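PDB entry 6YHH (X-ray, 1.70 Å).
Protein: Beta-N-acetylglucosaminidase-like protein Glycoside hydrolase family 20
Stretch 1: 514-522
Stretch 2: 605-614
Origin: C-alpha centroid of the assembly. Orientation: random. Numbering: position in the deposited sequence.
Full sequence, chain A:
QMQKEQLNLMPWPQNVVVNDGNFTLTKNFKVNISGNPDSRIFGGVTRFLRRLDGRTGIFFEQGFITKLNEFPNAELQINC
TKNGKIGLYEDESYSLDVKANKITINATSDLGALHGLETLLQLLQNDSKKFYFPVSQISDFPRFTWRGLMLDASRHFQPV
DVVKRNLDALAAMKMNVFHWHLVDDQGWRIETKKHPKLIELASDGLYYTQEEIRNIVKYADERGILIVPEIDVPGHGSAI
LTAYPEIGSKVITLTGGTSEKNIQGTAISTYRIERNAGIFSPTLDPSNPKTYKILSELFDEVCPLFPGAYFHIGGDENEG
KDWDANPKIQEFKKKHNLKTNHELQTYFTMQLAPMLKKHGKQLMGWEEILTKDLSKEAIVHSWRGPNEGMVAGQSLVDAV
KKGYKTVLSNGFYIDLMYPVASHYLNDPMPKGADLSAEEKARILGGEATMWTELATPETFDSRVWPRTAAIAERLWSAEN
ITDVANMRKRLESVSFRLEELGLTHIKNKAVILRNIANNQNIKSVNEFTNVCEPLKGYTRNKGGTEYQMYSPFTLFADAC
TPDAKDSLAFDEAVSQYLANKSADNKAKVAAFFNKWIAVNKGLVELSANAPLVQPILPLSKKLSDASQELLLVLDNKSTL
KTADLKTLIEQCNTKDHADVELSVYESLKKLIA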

# COMPACT_ATOMS: atom_id res chain seq x y z
N ARG A 514 -0.86 10.11 12.72
CA ARG A 514 -2.32 10.30 12.97
C ARG A 514 -2.83 9.38 14.05
O ARG A 514 -3.60 9.82 14.95
CB ARG A 514 -3.13 10.18 11.69
CG ARG A 514 -3.07 11.46 10.83
CD ARG A 514 -4.00 11.30 9.60
NE ARG A 514 -3.49 10.39 8.56
CZ ARG A 514 -2.61 10.68 7.61
NH1 ARG A 514 -2.03 11.85 7.55
NH2 ARG A 514 -2.25 9.74 6.75
N ASN A 515 -2.38 8.14 14.06
CA ASN A 515 -2.75 7.22 15.13
C ASN A 515 -2.29 7.79 16.50
O ASN A 515 -3.04 7.82 17.46
CB ASN A 515 -2.11 5.86 14.88
CG ASN A 515 -2.47 4.90 15.98
OD1 ASN A 515 -3.65 4.65 16.23
ND2 ASN A 515 -1.43 4.34 16.66
N ILE A 516 -1.04 8.20 16.57
CA ILE A 516 -0.49 8.71 17.79
C ILE A 516 -1.24 9.99 18.30
O ILE A 516 -1.51 10.09 19.51
CB ILE A 516 1.01 9.01 17.63
CG1 ILE A 516 1.74 7.71 17.47
CG2 ILE A 516 1.59 9.85 18.74
CD1 ILE A 516 3.19 8.00 17.00
N ALA A 517 -1.55 10.86 17.34
CA ALA A 517 -2.19 12.14 17.63
C ALA A 517 -3.70 12.02 17.75
O ALA A 517 -4.34 13.02 17.91
CB ALA A 517 -1.82 13.16 16.56
N ASN A 518 -4.30 10.84 17.61
CA ASN A 518 -5.74 10.74 17.62
C ASN A 518 -6.34 11.63 16.55
O ASN A 518 -7.40 12.26 16.74
CB ASN A 518 -6.34 11.08 18.99
CG ASN A 518 -7.74 10.57 19.16
OD1 ASN A 518 -8.24 9.71 18.41
ND2 ASN A 518 -8.43 11.13 20.15
N ASN A 519 -5.69 11.68 15.39
CA ASN A 519 -6.17 12.38 14.17
C ASN A 519 -6.31 13.86 14.36
O ASN A 519 -7.04 14.50 13.61
CB ASN A 519 -7.49 11.79 13.64
CG ASN A 519 -7.78 12.12 12.20
OD1 ASN A 519 -6.88 12.26 11.37
ND2 ASN A 519 -9.05 12.29 11.90
N GLN A 520 -5.60 14.41 15.33
CA GLN A 520 -5.41 15.84 15.44
C GLN A 520 -4.32 16.27 14.48
O GLN A 520 -3.77 15.45 13.71
CB GLN A 520 -5.06 16.20 16.90
CG GLN A 520 -6.12 15.78 17.94
CD GLN A 520 -5.60 15.97 19.36
OE1 GLN A 520 -4.90 15.13 19.94
NE2 GLN A 520 -5.84 17.16 19.87
N ASN A 521 -4.02 17.59 14.43
CA ASN A 521 -3.00 18.11 13.59
C ASN A 521 -1.66 17.47 13.92
O ASN A 521 -1.27 17.56 15.08
CB ASN A 521 -2.93 19.62 13.84
CG ASN A 521 -2.01 20.33 12.90
OD1 ASN A 521 -1.08 19.79 12.31
ND2 ASN A 521 -2.25 21.62 12.79
N ILE A 522 -1.02 16.85 12.95
CA ILE A 522 0.22 16.08 13.24
C ILE A 522 1.48 16.89 13.17
O ILE A 522 2.54 16.38 13.41
CB ILE A 522 0.36 14.77 12.42
CG1 ILE A 522 0.48 15.09 10.91
CG2 ILE A 522 -0.79 13.84 12.69
CD1 ILE A 522 0.78 13.91 10.00
N GLU A 605 -0.32 20.28 23.99
CA GLU A 605 -1.69 20.60 23.53
C GLU A 605 -2.31 19.30 23.01
O GLU A 605 -3.46 18.95 23.39
CB GLU A 605 -1.72 21.60 22.40
CG GLU A 605 -1.29 22.99 22.70
CD GLU A 605 -1.70 23.85 21.49
OE1 GLU A 605 -2.87 24.20 21.36
OE2 GLU A 605 -0.88 24.08 20.61
N LEU A 606 -1.60 18.58 22.13
CA LEU A 606 -2.17 17.32 21.59
C LEU A 606 -2.51 16.31 22.61
O LEU A 606 -3.52 15.57 22.50
CB LEU A 606 -1.21 16.64 20.60
CG LEU A 606 -0.92 17.35 19.28
CD1 LEU A 606 0.11 16.58 18.50
CD2 LEU A 606 -2.18 17.64 18.49
N SER A 607 -1.62 16.20 23.64
CA SER A 607 -1.77 15.18 24.65
C SER A 607 -3.07 15.17 25.45
O SER A 607 -3.49 14.09 25.93
CB SER A 607 -0.59 15.19 25.58
OG SER A 607 -0.73 16.24 26.54
N ALA A 608 -3.81 16.32 25.46
CA ALA A 608 -5.08 16.39 26.15
C ALA A 608 -6.07 15.37 25.64
O ALA A 608 -6.93 14.91 26.39
CB ALA A 608 -5.61 17.81 26.02
N ASN A 609 -5.93 15.02 24.36
CA ASN A 609 -6.84 14.05 23.72
C ASN A 609 -6.07 12.94 22.97
O ASN A 609 -6.57 12.44 21.95
CB ASN A 609 -7.79 14.77 22.78
CG ASN A 609 -8.97 13.87 22.29
OD1 ASN A 609 -9.45 12.96 23.00
ND2 ASN A 609 -9.48 14.19 21.09
N ALA A 610 -4.89 12.58 23.47
CA ALA A 610 -4.05 11.59 22.73
C ALA A 610 -3.11 10.87 23.72
O ALA A 610 -1.97 11.31 23.89
CB ALA A 610 -3.25 12.27 21.64
N PRO A 611 -3.55 9.75 24.33
CA PRO A 611 -2.72 9.03 25.22
C PRO A 611 -1.38 8.60 24.63
O PRO A 611 -0.42 8.41 25.40
CB PRO A 611 -3.60 7.82 25.66
CG PRO A 611 -5.01 8.32 25.51
CD PRO A 611 -4.92 9.19 24.25
N LEU A 612 -1.34 8.30 23.31
CA LEU A 612 -0.09 7.81 22.73
C LEU A 612 0.98 8.92 22.60
O LEU A 612 2.10 8.64 22.21
CB LEU A 612 -0.33 7.14 21.38
CG LEU A 612 -1.28 5.93 21.41
CD1 LEU A 612 -1.40 5.40 20.02
CD2 LEU A 612 -0.85 4.91 22.35
N VAL A 613 0.64 10.17 22.91
CA VAL A 613 1.63 11.24 23.01
C VAL A 613 2.33 11.24 24.39
O VAL A 613 3.45 11.69 24.53
CB VAL A 613 0.96 12.59 22.65
CG1 VAL A 613 1.91 13.75 22.93
CG2 VAL A 613 0.53 12.64 21.17
N GLN A 614 1.70 10.65 25.39
CA GLN A 614 2.26 10.66 26.74
C GLN A 614 3.68 10.10 26.82
O GLN A 614 4.52 10.65 27.51
CB GLN A 614 1.34 9.91 27.72
CG GLN A 614 -0.03 10.57 27.94
CD GLN A 614 0.03 11.95 28.66
OE1 GLN A 614 0.91 12.19 29.48
NE2 GLN A 614 -0.95 12.78 28.42
O HOH W 1 -3.34 8.83 21.23

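What does Leu 606 offer from the helical part of stretch 2? Its CA-to-CB bond points toward stretch 1, and the side chain is an m,t rotamer and is buried there. Leu 606 CD2 lies 3.5 Å from Asn 521 O and 3.6 Å from Gln 520 CB, while Leu 606 CD1 reaches Ala 517 CB at 4.4 Å, where two apolar side chains meet.

How is the polar part of the contact made? Asn 609 O, a backbone carbonyl, accepts a hydrogen bond from Asn 518 ND2 at 2.9 Å, with an N-H...acceptor angle of 152°. Asn 518 adopts positive phi in a Schellman motif ending its helix, a conformation asparagine tolerates well, and its CA-to-CB bond points toward stretch 2.

What does Ala 610 touch? The CB of Ala 610 sits 3.5 Å from Ile 516 O and 4.2 Å from Asn 518 CB, and the CA of Ala 610 is 5.4 Å from the CA of Asn 518.

What do Leu 612 and Val 613 add? A water donates to Ile 516 O (2.8 Å) and accepts from Leu 612 N (2.9 Å), bridging the backbones. In addition, Ile 516 CG2 packs 4.2 Å from Leu 612 CB and 3.8 Å from Val 613 CG2, while Leu 612 CD1 meets Asn 515 ND2 at 3.5 Å.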